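Local coordinates for protein agmatine ureohydrolase (Thermoplasma volcanium GSS1, PDB 3PZL) that probably hydrolyses agmatine to putrescine and urea, using two manganese ions per subunit, at residues 58-63 with 271-276; 63-68 with 285-290; 116-121 with 291-296; 139-144 with 255-260; 228-233 with 280-285. All coordinates share one frame; numbering follows the deposited sequence.

How the contacts relate
The dinuclear manganese site is shared by contacts 4 and 5, which bring D144 and the pair D229 and D231 from neighbouring strands to ions 3.3 Å apart, the manganese of chain G to the manganese of chain F. Those strands probably hydrogen-bond where V143 O meets D229 N at 2.7 Å. Contact 1 joins contact 5 through the next strand, with V271 O 2.8 Å from M230 N, and its F273 side chain lies about 10 Å from a manganese ion. Contacts 1 and 2 share G63 on helix 57-65. Contacts 2, 5 and 3 all use helix 281-303, contacts 2 and 5 sharing L285. Contact 3 lies away from the metals and is about 12 Å from contact 4, centre to centre.

Contact 1 (58-63 with 271-276); sequences PDSIRG and VEFSPL
I61 and S60 of helix 57-65 meet F273 and P275 in the loop that follows strand 265-271. The end of the isoleucine comes to the rim of the phenylalanine ring, CG1 lying in the ring plane 3.9 Å from F273 CZ, while I61 CD1 is 3.7 Å from F273 CE1. S60 approaches the same ring obliquely, its OG 4.0 Å from F273 CZ, and its methylene packs on the proline, S60 CB being 3.6 Å from P275 CB. The hydroxyl bonds to A57 O one turn back; with chi1 at 63°, OG sits between the backbone N and the carbonyl carbon. Further out, A286, T282 and S283 of helix 281-303 and the selenomethionine M230 also touch the F273 ring, which therefore fills the junction of two helices and the loop. Were F273 replaced by an alanine, a gap would probably open here, leaving the I61 tip without its aromatic partner. Next to F273 in the chain, E272 OE2 accepts from H124 N, the backbone of a metal-binding residue. The loop leaves the C-terminal end of a parallel strand, the end of the sheet at which the arginase fold carries its dimanganese site.

Contact 2 (63-68 with 285-290); sequences GAYVNL and LAAKLL
Y65 OH, on the ring that leans on A287, is gripped by two groups: it hydrogen-bonds to D27 OD2 and to Q291 NE2 one turn further along the helix of A287. These bonds are likely to limit the swing of the phenol, whose CD1 lies 4.3 Å from A287 CB in an oblique approach. L68 makes the closer apolar contact. Its two methyl branches divide between neighbouring helix residues, CD1 resting 3.7 Å from A287 CB and CD2 reaching 3.8 Å from K288 CD. L68 CG stands anti to the carbonyl carbon (chi1 -59°), which sends both branches toward the helix. The lysine offers its methylene chain to the leucine while its charge goes elsewhere: a bend at chi2 (58°) turns the chain, and NZ forms a salt bridge with E72 OE1 and a hydrogen bond with Q291 OE1. Q291 is therefore bonded through its two amide ends to both Y65 and K288. A type I beta turn from Y65 to L68, closed by L68 N to Y65 O at 2.8 Å, places the tyrosine and the leucine against the same helix. Helix 281-303 is held here between the end of helix 57-65 and helix 251-261, whose V254 and I258 meet L289, while A286 and L290 face I270 of strand 265-271 and F247 of the fourth subunit packs on K288.

Contact 3 (116-121 with 291-296); sequences IPIMLG and QVFIAS
I118 and I294 mark the closest backbone approach, with 9.5 Å from CA to CA, where strand 116-121 and the helical segment 291-296 run nearly antiparallel at 170°, their axes 11.3 Å apart. Two isoleucines of the strand, I116 and I118, point at the helix, whereas P117 and M119 turn to helix 96-112 on the other face of the sheet. I118 CD1 meets I294 CD1 at 3.7 Å, the two side chains crossing at about a right angle. F293 takes I116 at its rim: CG2 lies near the ring plane, 4.1 Å from F293 CE2. I118 CD1 approaches the same ring obliquely. With CG anti to the backbone N (chi1 171°), the ring extends from the helix toward the strand, where it also stacks with F268 of the adjacent strand 265-271. On the helix, S296 OG donates to V292 O over 2.8 Å, and S296 N bonds to the same carbonyl. No hydrogen bond joins strand to helix, so this buried contact depends on the fit of branched aliphatic chains and one aromatic ring, while the S296 hydroxyl finds its partners on its own helix and at S262 OG, away from the strand.

Contact 4 (139-144 with 255-260); sequences DLVIVD and RRLIER. With MN (manganese (II) ion), chain G; MN (manganese (II) ion), chain F.
L257 projects from helix 251-261 at V141 and V143, two valines on the same face of strand 138-143 in the parallel, eight-stranded sheet of the three-layer alpha/beta/alpha arginase fold. The leucine and each valine lie alongside one another, pointing opposite ways, one methyl serving both: L257 CD1 is 4.1 Å from V141 CG1 and 4.2 Å from V143 CG2. A chi1 of -173° turns CG away from the backbone N and sends the leucine out to the strand. L257 also touches I226 of the neighbouring strand 223-229, and V141 touches V217 of helix 202-220. Elsewhere on the helix, E259 draws in two arginines. R256 NH1 donates to E259 OE1 at 2.8 Å on the syn side, a bent bond tilted out of both the guanidinium and the carboxylate planes, and R256 NE pairs with D211. R255 NH1 stays 3.5 Å from E259 OE2, an attraction of charges with no N-H aimed at the oxygen; R255 also makes a cation-pi contact with F203 of the fourth subunit. I142, between the two valines, points away from the helix; at the C-terminal end of the strand the chain passes from V143 to D144, whose side chain leaves the apolar layer for the metals. The carboxylate bridges the pair, D144 OD1 binding the manganese of chain G at 2.4 Å and D144 OD2 that of chain F at 2.6 Å.

Contact 5 (228-233 with 280-285); sequences VDMDGI and GNTSML. With MN (manganese (II) ion), chain G; MN (manganese (II) ion), chain F.
The apolar part of this contact is the selenomethionine M230 against L285. M230 CE comes 3.7 Å from L285 CG, the chains running obliquely, and the same methyl also reaches the helix backbone, 3.6 Å from T282 O. A bend at chi2 (69°) carries CE to the helix. I233 meets the leucine tip to tip, I233 CD1 being 4.1 Å from L285 CD2, and I233 also touches V254 of helix 251-261. Metal bonds hold the residues flanking M230. D229 OD2 spans both ions, at 2.1 Å from the manganese of chain F and 2.4 Å from that of chain G, and D231 turns both carboxylate oxygens to the latter, OD2 at 2.6 Å and OD1 at 2.7 Å. This Asp-X-Asp pair at the end of strand 223-229 is a familiar feature of arginase-family metal sites. H124 and D148, with the bridging D144, complete the site of chain F, and H146 also belongs to that of chain G. Hydrogen bonds shape the start of helix 281-303: G280 is the N-cap, and its carbonyl oxygen accepts from both S283 OG, at 3.0 Å, and M284 N. T282 OG1 bonds to D278 OD2, and N281 reaches R51 and P239 of the fourth subunit.

Contact 1 (58-63 with 271-276)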
# COMPACT_ATOMS: atom_id res chain seq x y z
N PRO B 58 -11.26 -15.54 -6.38
CA PRO B 58 -10.99 -16.95 -6.44
C PRO B 58 -9.51 -17.22 -6.63
O PRO B 58 -8.96 -18.12 -5.99
CB PRO B 58 -11.81 -17.43 -7.65
CG PRO B 58 -12.86 -16.46 -7.80
CD PRO B 58 -12.21 -15.14 -7.43
N ASP B 59 -8.85 -16.43 -7.46
CA ASP B 59 -7.43 -16.58 -7.55
C ASP B 59 -6.73 -16.33 -6.20
O ASP B 59 -5.82 -17.10 -5.81
CB ASP B 59 -6.85 -15.68 -8.64
CG ASP B 59 -5.36 -15.89 -8.80
OD1 ASP B 59 -4.98 -17.04 -9.06
OD2 ASP B 59 -4.57 -14.95 -8.65
N SER B 60 -7.12 -15.29 -5.48
CA SER B 60 -6.44 -14.99 -4.23
C SER B 60 -6.68 -16.06 -3.14
O SER B 60 -5.79 -16.35 -2.31
CB SER B 60 -6.77 -13.60 -3.71
OG SER B 60 -8.15 -13.49 -3.41
N ILE B 61 -7.88 -16.67 -3.17
CA ILE B 61 -8.16 -17.77 -2.28
C ILE B 61 -7.24 -18.99 -2.53
O ILE B 61 -6.77 -19.63 -1.60
CB ILE B 61 -9.68 -18.15 -2.29
CG1 ILE B 61 -10.47 -17.07 -1.58
CG2 ILE B 61 -9.96 -19.46 -1.57
CD1 ILE B 61 -11.91 -17.09 -1.95
N ARG B 62 -6.99 -19.30 -3.78
CA ARG B 62 -6.08 -20.40 -4.11
C ARG B 62 -4.67 -20.09 -3.60
O ARG B 62 -3.92 -20.97 -3.22
CB ARG B 62 -6.05 -20.62 -5.63
CG ARG B 62 -7.39 -21.01 -6.25
CD ARG B 62 -7.31 -21.30 -7.76
NE ARG B 62 -8.61 -21.77 -8.27
CZ ARG B 62 -9.55 -21.00 -8.84
NH1 ARG B 62 -9.37 -19.69 -9.03
NH2 ARG B 62 -10.70 -21.55 -9.22
N GLY B 63 -4.30 -18.82 -3.61
CA GLY B 63 -2.98 -18.41 -3.18
C GLY B 63 -2.78 -18.47 -1.69
O GLY B 63 -1.69 -18.84 -1.26
N VAL B 271 -18.51 -14.95 -1.20
CA VAL B 271 -18.60 -13.87 -2.15
C VAL B 271 -18.40 -12.48 -1.56
O VAL B 271 -18.50 -12.27 -0.37
CB VAL B 271 -19.97 -13.87 -2.88
CG1 VAL B 271 -20.21 -15.18 -3.60
CG2 VAL B 271 -21.13 -13.56 -1.90
N GLU B 272 -18.15 -11.52 -2.43
CA GLU B 272 -18.17 -10.09 -2.09
C GLU B 272 -17.00 -9.62 -1.24
O GLU B 272 -17.18 -8.68 -0.44
CB GLU B 272 -19.49 -9.65 -1.44
CG GLU B 272 -20.70 -9.74 -2.33
CD GLU B 272 -20.75 -8.65 -3.38
OE1 GLU B 272 -20.08 -7.62 -3.15
OE2 GLU B 272 -21.43 -8.80 -4.43
N PHE B 273 -15.83 -10.24 -1.40
CA PHE B 273 -14.61 -9.58 -0.90
C PHE B 273 -13.61 -9.33 -2.04
O PHE B 273 -13.71 -9.95 -3.08
CB PHE B 273 -13.97 -10.32 0.29
CG PHE B 273 -13.00 -11.38 -0.08
CD1 PHE B 273 -13.43 -12.66 -0.39
CD2 PHE B 273 -11.62 -11.09 -0.09
CE1 PHE B 273 -12.51 -13.65 -0.73
CE2 PHE B 273 -10.69 -12.04 -0.42
CZ PHE B 273 -11.14 -13.34 -0.75
N SER B 274 -12.69 -8.39 -1.82
CA SER B 274 -11.79 -7.96 -2.85
C SER B 274 -10.35 -7.90 -2.39
O SER B 274 -9.99 -6.99 -1.65
CB SER B 274 -12.17 -6.58 -3.33
OG SER B 274 -11.27 -6.19 -4.39
N PRO B 275 -9.51 -8.85 -2.88
CA PRO B 275 -8.09 -9.06 -2.45
C PRO B 275 -7.21 -7.82 -2.63
O PRO B 275 -6.16 -7.74 -1.99
CB PRO B 275 -7.58 -10.16 -3.35
CG PRO B 275 -8.78 -10.63 -4.17
CD PRO B 275 -9.87 -9.63 -4.07
N LEU B 276 -7.61 -6.87 -3.49
CA LEU B 276 -6.84 -5.63 -3.72
C LEU B 276 -6.81 -4.71 -2.50
O LEU B 276 -5.90 -3.85 -2.36
CB LEU B 276 -7.40 -4.85 -4.93
CG LEU B 276 -7.55 -5.62 -6.26
CD1 LEU B 276 -8.30 -4.82 -7.36
CD2 LEU B 276 -6.20 -6.14 -6.78

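Contact 2 (63-68 with 285-290)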
# COMPACT_ATOMS: atom_id res chain seq x y z
N GLY B 63 -4.30 -18.82 -3.61
CA GLY B 63 -2.98 -18.41 -3.18
C GLY B 63 -2.78 -18.47 -1.69
O GLY B 63 -1.69 -18.84 -1.26
N ALA B 64 -3.81 -18.11 -0.92
CA ALA B 64 -3.75 -18.17 0.55
C ALA B 64 -3.80 -19.61 1.04
O ALA B 64 -3.27 -19.92 2.13
CB ALA B 64 -4.87 -17.43 1.11
N TYR B 65 -4.42 -20.50 0.27
CA TYR B 65 -4.63 -21.84 0.75
C TYR B 65 -3.30 -22.51 1.06
O TYR B 65 -3.23 -23.35 1.93
CB TYR B 65 -5.43 -22.66 -0.23
CG TYR B 65 -6.01 -23.93 0.36
CD1 TYR B 65 -7.34 -23.99 0.80
CD2 TYR B 65 -5.24 -25.07 0.46
CE1 TYR B 65 -7.88 -25.16 1.33
CE2 TYR B 65 -5.77 -26.25 0.98
CZ TYR B 65 -7.08 -26.29 1.42
OH TYR B 65 -7.54 -27.47 1.92
N VAL B 66 -2.24 -22.11 0.36
CA VAL B 66 -0.94 -22.73 0.55
C VAL B 66 -0.46 -22.60 2.00
O VAL B 66 0.21 -23.50 2.52
CB VAL B 66 0.15 -22.19 -0.49
CG1 VAL B 66 -0.29 -22.45 -1.94
CG2 VAL B 66 0.44 -20.71 -0.30
N ASN B 67 -0.85 -21.50 2.66
CA ASN B 67 -0.54 -21.30 4.08
C ASN B 67 -1.29 -22.22 5.06
O ASN B 67 -0.90 -22.34 6.23
CB ASN B 67 -0.72 -19.84 4.48
CG ASN B 67 -0.12 -19.54 5.83
OD1 ASN B 67 0.99 -20.01 6.15
ND2 ASN B 67 -0.85 -18.78 6.66
N LEU B 68 -2.33 -22.91 4.59
CA LEU B 68 -3.13 -23.77 5.46
C LEU B 68 -2.61 -25.19 5.45
O LEU B 68 -2.06 -25.65 4.44
CB LEU B 68 -4.61 -23.76 5.02
CG LEU B 68 -5.34 -22.43 5.01
CD1 LEU B 68 -6.60 -22.53 4.24
CD2 LEU B 68 -5.61 -21.88 6.40
N LEU B 285 -9.15 -15.87 5.66
CA LEU B 285 -10.36 -16.25 6.35
C LEU B 285 -11.28 -16.97 5.36
O LEU B 285 -11.87 -18.01 5.69
CB LEU B 285 -11.06 -15.03 6.93
CG LEU B 285 -12.44 -15.27 7.54
CD1 LEU B 285 -12.38 -16.28 8.63
CD2 LEU B 285 -12.89 -13.99 8.08
N ALA B 286 -11.40 -16.44 4.14
CA ALA B 286 -12.24 -17.12 3.15
C ALA B 286 -11.81 -18.58 2.89
O ALA B 286 -12.66 -19.47 2.79
CB ALA B 286 -12.29 -16.35 1.88
N ALA B 287 -10.51 -18.84 2.84
CA ALA B 287 -10.01 -20.18 2.62
C ALA B 287 -10.22 -21.05 3.84
O ALA B 287 -10.53 -22.25 3.71
CB ALA B 287 -8.59 -20.16 2.30
N LYS B 288 -10.06 -20.47 5.02
CA LYS B 288 -10.31 -21.21 6.24
C LYS B 288 -11.79 -21.63 6.37
O LYS B 288 -12.13 -22.76 6.66
CB LYS B 288 -9.87 -20.37 7.43
CG LYS B 288 -9.74 -21.11 8.69
CD LYS B 288 -8.75 -22.25 8.53
CE LYS B 288 -9.08 -23.36 9.48
NZ LYS B 288 -7.90 -24.28 9.60
N LEU B 289 -12.69 -20.69 6.10
CA LEU B 289 -14.12 -20.98 6.06
C LEU B 289 -14.49 -22.11 5.10
O LEU B 289 -15.45 -22.84 5.34
CB LEU B 289 -14.89 -19.72 5.68
CG LEU B 289 -15.04 -18.69 6.81
CD1 LEU B 289 -15.72 -17.45 6.23
CD2 LEU B 289 -15.81 -19.24 8.03
N LEU B 290 -13.72 -22.27 4.03
CA LEU B 290 -13.98 -23.36 3.09
C LEU B 290 -13.47 -24.68 3.65
O LEU B 290 -14.04 -25.72 3.38
CB LEU B 290 -13.34 -23.05 1.73
CG LEU B 290 -12.89 -24.21 0.86
CD1 LEU B 290 -14.12 -24.83 0.27
CD2 LEU B 290 -11.97 -23.69 -0.20

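Contact 3 (116-121 with 291-296)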
# COMPACT_ATOMS: atom_id res chain seq x y z
N ILE B 116 -21.11 -31.95 -4.26
CA ILE B 116 -21.38 -30.70 -3.52
C ILE B 116 -20.61 -29.49 -4.07
O ILE B 116 -19.38 -29.40 -3.92
CB ILE B 116 -21.14 -30.87 -2.04
CG1 ILE B 116 -22.25 -31.74 -1.49
CG2 ILE B 116 -21.23 -29.56 -1.33
CD1 ILE B 116 -21.96 -32.28 -0.16
N PRO B 117 -21.33 -28.57 -4.73
CA PRO B 117 -20.72 -27.40 -5.35
C PRO B 117 -20.24 -26.37 -4.33
O PRO B 117 -21.01 -25.97 -3.46
CB PRO B 117 -21.86 -26.84 -6.22
CG PRO B 117 -23.10 -27.32 -5.58
CD PRO B 117 -22.76 -28.69 -5.06
N ILE B 118 -18.98 -25.95 -4.43
CA ILE B 118 -18.47 -24.85 -3.62
C ILE B 118 -18.09 -23.71 -4.55
O ILE B 118 -17.05 -23.76 -5.21
CB ILE B 118 -17.26 -25.26 -2.79
CG1 ILE B 118 -17.62 -26.45 -1.89
CG2 ILE B 118 -16.74 -24.08 -1.97
CD1 ILE B 118 -16.46 -26.97 -1.14
N MSE B 119 -18.94 -22.69 -4.60
CA MSE B 119 -18.73 -21.65 -5.55
C MSE B 119 -17.99 -20.45 -4.96
O MSE B 119 -18.49 -19.75 -4.11
CB MSE B 119 -20.03 -21.25 -6.17
CG MSE B 119 -19.91 -20.12 -7.11
SE MSE B 119 -21.65 -19.77 -7.90
CE MSE B 119 -22.70 -19.39 -6.28
N LEU B 120 -16.77 -20.25 -5.43
CA LEU B 120 -16.02 -19.07 -5.10
C LEU B 120 -16.36 -18.01 -6.13
O LEU B 120 -16.21 -18.23 -7.35
CB LEU B 120 -14.51 -19.35 -5.16
CG LEU B 120 -14.01 -20.46 -4.27
CD1 LEU B 120 -12.48 -20.44 -4.24
CD2 LEU B 120 -14.62 -20.27 -2.87
N GLY B 121 -16.78 -16.86 -5.64
CA GLY B 121 -17.17 -15.84 -6.56
C GLY B 121 -16.47 -14.53 -6.38
O GLY B 121 -15.50 -14.42 -5.66
N GLN B 291 -12.39 -24.63 4.42
CA GLN B 291 -11.89 -25.83 5.05
C GLN B 291 -12.91 -26.27 6.06
O GLN B 291 -13.26 -27.45 6.13
CB GLN B 291 -10.57 -25.57 5.76
CG GLN B 291 -9.37 -25.55 4.85
CD GLN B 291 -8.09 -25.85 5.60
OE1 GLN B 291 -7.88 -25.42 6.75
NE2 GLN B 291 -7.21 -26.61 4.95
N VAL B 292 -13.41 -25.31 6.83
CA VAL B 292 -14.36 -25.57 7.89
C VAL B 292 -15.64 -26.25 7.38
O VAL B 292 -16.17 -27.16 8.01
CB VAL B 292 -14.68 -24.28 8.68
CG1 VAL B 292 -16.01 -24.37 9.42
CG2 VAL B 292 -13.58 -24.00 9.63
N PHE B 293 -16.14 -25.81 6.24
CA PHE B 293 -17.32 -26.43 5.69
C PHE B 293 -17.08 -27.89 5.35
O PHE B 293 -17.83 -28.77 5.79
CB PHE B 293 -17.77 -25.69 4.46
CG PHE B 293 -18.84 -26.39 3.71
CD1 PHE B 293 -20.16 -26.16 4.01
CD2 PHE B 293 -18.53 -27.27 2.70
CE1 PHE B 293 -21.16 -26.79 3.29
CE2 PHE B 293 -19.53 -27.91 2.00
CZ PHE B 293 -20.84 -27.66 2.28
N ILE B 294 -16.04 -28.17 4.57
CA ILE B 294 -15.74 -29.53 4.15
C ILE B 294 -15.44 -30.40 5.37
O ILE B 294 -16.06 -31.45 5.54
CB ILE B 294 -14.58 -29.58 3.08
CG1 ILE B 294 -15.02 -28.91 1.78
CG2 ILE B 294 -14.15 -30.97 2.79
CD1 ILE B 294 -13.91 -28.75 0.82
N ALA B 295 -14.51 -29.95 6.22
CA ALA B 295 -14.05 -30.73 7.35
C ALA B 295 -15.18 -31.08 8.29
O ALA B 295 -15.34 -32.23 8.66
CB ALA B 295 -12.88 -30.04 8.10
N SER B 296 -15.97 -30.10 8.70
CA SER B 296 -17.01 -30.38 9.68
C SER B 296 -18.09 -31.28 9.10
O SER B 296 -18.74 -32.04 9.82
CB SER B 296 -17.65 -29.11 10.20
OG SER B 296 -18.38 -28.51 9.17

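Contact 4 (139-144 with 255-260)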
# COMPACT_ATOMS: atom_id res chain seq x y z
N ASP B 139 -33.69 -25.15 2.11
CA ASP B 139 -33.83 -23.75 2.51
C ASP B 139 -32.50 -23.02 2.33
O ASP B 139 -31.44 -23.64 2.27
CB ASP B 139 -34.27 -23.66 3.97
CG ASP B 139 -35.74 -24.07 4.18
OD1 ASP B 139 -36.20 -24.06 5.35
OD2 ASP B 139 -36.45 -24.38 3.19
N LEU B 140 -32.58 -21.69 2.25
CA LEU B 140 -31.42 -20.85 1.97
C LEU B 140 -31.00 -20.10 3.22
O LEU B 140 -31.82 -19.43 3.84
CB LEU B 140 -31.75 -19.87 0.85
CG LEU B 140 -30.67 -18.86 0.41
CD1 LEU B 140 -29.51 -19.53 -0.28
CD2 LEU B 140 -31.25 -17.81 -0.50
N VAL B 141 -29.72 -20.23 3.59
CA VAL B 141 -29.19 -19.53 4.77
C VAL B 141 -28.06 -18.59 4.38
O VAL B 141 -26.99 -19.03 3.98
CB VAL B 141 -28.69 -20.47 5.88
CG1 VAL B 141 -28.36 -19.66 7.10
CG2 VAL B 141 -29.74 -21.54 6.23
N ILE B 142 -28.33 -17.30 4.53
CA ILE B 142 -27.44 -16.26 4.06
C ILE B 142 -26.73 -15.50 5.20
O ILE B 142 -27.38 -15.08 6.17
CB ILE B 142 -28.20 -15.24 3.17
CG1 ILE B 142 -29.02 -15.96 2.10
CG2 ILE B 142 -27.21 -14.26 2.55
CD1 ILE B 142 -29.67 -15.07 1.12
N VAL B 143 -25.41 -15.35 5.08
CA VAL B 143 -24.66 -14.47 5.97
C VAL B 143 -24.38 -13.24 5.18
O VAL B 143 -23.81 -13.33 4.10
CB VAL B 143 -23.33 -15.07 6.36
CG1 VAL B 143 -22.45 -13.99 7.03
CG2 VAL B 143 -23.53 -16.28 7.26
N ASP B 144 -24.78 -12.09 5.71
CA ASP B 144 -24.73 -10.79 4.97
C ASP B 144 -24.94 -9.58 5.92
O ASP B 144 -25.66 -9.70 6.89
CB ASP B 144 -25.76 -10.76 3.82
CG ASP B 144 -25.43 -9.69 2.76
OD1 ASP B 144 -25.06 -8.58 3.19
OD2 ASP B 144 -25.53 -9.94 1.50
N ARG B 255 -18.26 -19.32 11.55
CA ARG B 255 -17.65 -20.64 11.58
C ARG B 255 -18.61 -21.57 12.25
O ARG B 255 -18.83 -22.68 11.78
CB ARG B 255 -16.30 -20.61 12.30
CG ARG B 255 -15.64 -21.98 12.54
CD ARG B 255 -14.43 -21.82 13.48
NE ARG B 255 -13.72 -23.08 13.80
CZ ARG B 255 -13.88 -23.76 14.94
NH1 ARG B 255 -14.75 -23.31 15.82
NH2 ARG B 255 -13.20 -24.87 15.19
N ARG B 256 -19.21 -21.10 13.34
CA ARG B 256 -20.16 -21.89 14.09
C ARG B 256 -21.38 -22.18 13.23
O ARG B 256 -21.91 -23.27 13.25
CB ARG B 256 -20.52 -21.17 15.40
CG ARG B 256 -21.48 -21.90 16.30
CD ARG B 256 -20.89 -23.15 16.91
NE ARG B 256 -21.90 -23.87 17.68
CZ ARG B 256 -21.71 -25.03 18.30
NH1 ARG B 256 -20.54 -25.63 18.20
NH2 ARG B 256 -22.70 -25.59 18.96
N LEU B 257 -21.80 -21.20 12.47
CA LEU B 257 -22.92 -21.40 11.54
C LEU B 257 -22.66 -22.54 10.56
O LEU B 257 -23.55 -23.32 10.25
CB LEU B 257 -23.29 -20.11 10.78
CG LEU B 257 -24.57 -20.24 9.92
CD1 LEU B 257 -25.37 -19.00 9.81
CD2 LEU B 257 -24.26 -20.70 8.56
N ILE B 258 -21.43 -22.65 10.10
CA ILE B 258 -21.06 -23.62 9.11
C ILE B 258 -20.84 -24.97 9.74
O ILE B 258 -21.41 -25.97 9.29
CB ILE B 258 -19.81 -23.15 8.34
CG1 ILE B 258 -20.11 -21.82 7.62
CG2 ILE B 258 -19.34 -24.21 7.36
CD1 ILE B 258 -18.93 -21.12 7.05
N GLU B 259 -20.00 -25.01 10.77
CA GLU B 259 -19.80 -26.20 11.62
C GLU B 259 -21.15 -26.96 11.79
O GLU B 259 -21.27 -28.12 11.43
CB GLU B 259 -19.35 -25.68 12.99
CG GLU B 259 -18.39 -26.47 13.75
CD GLU B 259 -18.16 -25.92 15.17
OE1 GLU B 259 -19.09 -25.38 15.80
OE2 GLU B 259 -17.02 -26.03 15.67
N ARG B 260 -22.15 -26.23 12.29
CA ARG B 260 -23.42 -26.78 12.70
C ARG B 260 -24.38 -27.16 11.56
O ARG B 260 -25.28 -27.95 11.76
CB ARG B 260 -24.10 -25.76 13.60
CG ARG B 260 -23.50 -25.64 15.00
CD ARG B 260 -23.80 -26.86 15.88
NE ARG B 260 -25.19 -27.35 15.78
CZ ARG B 260 -26.27 -26.68 16.20
NH1 ARG B 260 -26.17 -25.46 16.75
NH2 ARG B 260 -27.47 -27.22 16.05
MN MN G . -23.70 -7.71 1.46
MN MN F . -25.11 -9.36 -0.99

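Contact 5 (228-233 with 280-285)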
# COMPACT_ATOMS: atom_id res chain seq x y z
N VAL B 228 -22.48 -17.19 1.84
CA VAL B 228 -21.78 -16.27 2.72
C VAL B 228 -21.30 -15.00 2.00
O VAL B 228 -20.32 -15.03 1.21
CB VAL B 228 -20.62 -16.93 3.40
CG1 VAL B 228 -20.08 -16.04 4.44
CG2 VAL B 228 -21.05 -18.18 4.04
N ASP B 229 -22.01 -13.89 2.24
CA ASP B 229 -21.63 -12.58 1.73
C ASP B 229 -20.62 -12.07 2.73
O ASP B 229 -20.93 -11.81 3.90
CB ASP B 229 -22.84 -11.68 1.69
CG ASP B 229 -22.60 -10.36 0.96
OD1 ASP B 229 -21.48 -9.82 1.09
OD2 ASP B 229 -23.54 -9.86 0.30
N MSE B 230 -19.40 -11.94 2.28
CA MSE B 230 -18.28 -11.84 3.19
C MSE B 230 -18.36 -10.60 4.08
O MSE B 230 -17.74 -10.56 5.14
CB MSE B 230 -17.02 -11.83 2.37
CG MSE B 230 -15.82 -12.28 3.08
SE MSE B 230 -15.74 -14.19 3.56
CE MSE B 230 -13.98 -14.00 4.46
N ASP B 231 -19.13 -9.60 3.64
CA ASP B 231 -19.30 -8.35 4.40
C ASP B 231 -20.26 -8.45 5.62
O ASP B 231 -20.37 -7.53 6.42
CB ASP B 231 -19.72 -7.22 3.46
CG ASP B 231 -21.11 -7.42 2.94
OD1 ASP B 231 -21.70 -8.51 3.12
OD2 ASP B 231 -21.65 -6.47 2.34
N GLY B 232 -20.96 -9.58 5.75
CA GLY B 232 -21.69 -9.88 6.98
C GLY B 232 -20.80 -9.96 8.22
O GLY B 232 -21.26 -9.80 9.34
N ILE B 233 -19.51 -10.18 7.99
CA ILE B 233 -18.54 -10.29 9.04
C ILE B 233 -18.04 -8.90 9.37
O ILE B 233 -18.04 -8.05 8.50
CB ILE B 233 -17.39 -11.19 8.57
CG1 ILE B 233 -18.00 -12.55 8.16
CG2 ILE B 233 -16.28 -11.35 9.66
CD1 ILE B 233 -17.00 -13.63 7.83
N GLY B 280 -3.99 -9.93 2.40
CA GLY B 280 -4.26 -11.37 2.29
C GLY B 280 -5.10 -11.93 3.42
O GLY B 280 -5.61 -13.06 3.29
N ASN B 281 -5.30 -11.17 4.49
CA ASN B 281 -5.97 -11.73 5.65
C ASN B 281 -7.41 -12.10 5.36
O ASN B 281 -7.95 -13.06 5.94
CB ASN B 281 -5.82 -10.87 6.91
CG ASN B 281 -4.37 -10.90 7.48
OD1 ASN B 281 -3.49 -11.65 7.00
ND2 ASN B 281 -4.10 -10.07 8.49
N THR B 282 -8.04 -11.39 4.44
CA THR B 282 -9.46 -11.65 4.14
C THR B 282 -9.62 -12.94 3.30
O THR B 282 -10.46 -13.78 3.58
CB THR B 282 -10.11 -10.44 3.43
OG1 THR B 282 -9.96 -9.27 4.24
CG2 THR B 282 -11.57 -10.69 3.20
N SER B 283 -8.76 -13.12 2.31
CA SER B 283 -8.79 -14.36 1.54
C SER B 283 -8.32 -15.55 2.36
O SER B 283 -8.59 -16.69 2.03
CB SER B 283 -7.99 -14.21 0.25
OG SER B 283 -6.68 -13.84 0.56
N MSE B 284 -7.61 -15.27 3.44
CA MSE B 284 -7.16 -16.32 4.32
C MSE B 284 -8.34 -16.80 5.18
O MSE B 284 -8.51 -17.99 5.43
CB MSE B 284 -6.05 -15.83 5.21
CG MSE B 284 -5.37 -16.93 5.98
SE MSE B 284 -4.44 -18.18 4.74
CE MSE B 284 -3.54 -19.27 6.07
N LEU B 285 -9.15 -15.87 5.66
CA LEU B 285 -10.36 -16.25 6.35
C LEU B 285 -11.28 -16.97 5.36
O LEU B 285 -11.87 -18.01 5.69
CB LEU B 285 -11.06 -15.03 6.93
CG LEU B 285 -12.44 -15.27 7.54
CD1 LEU B 285 -12.38 -16.28 8.63
CD2 LEU B 285 -12.89 -13.99 8.08
MN MN G . -23.70 -7.71 1.46
MN MN F . -25.11 -9.36 -0.99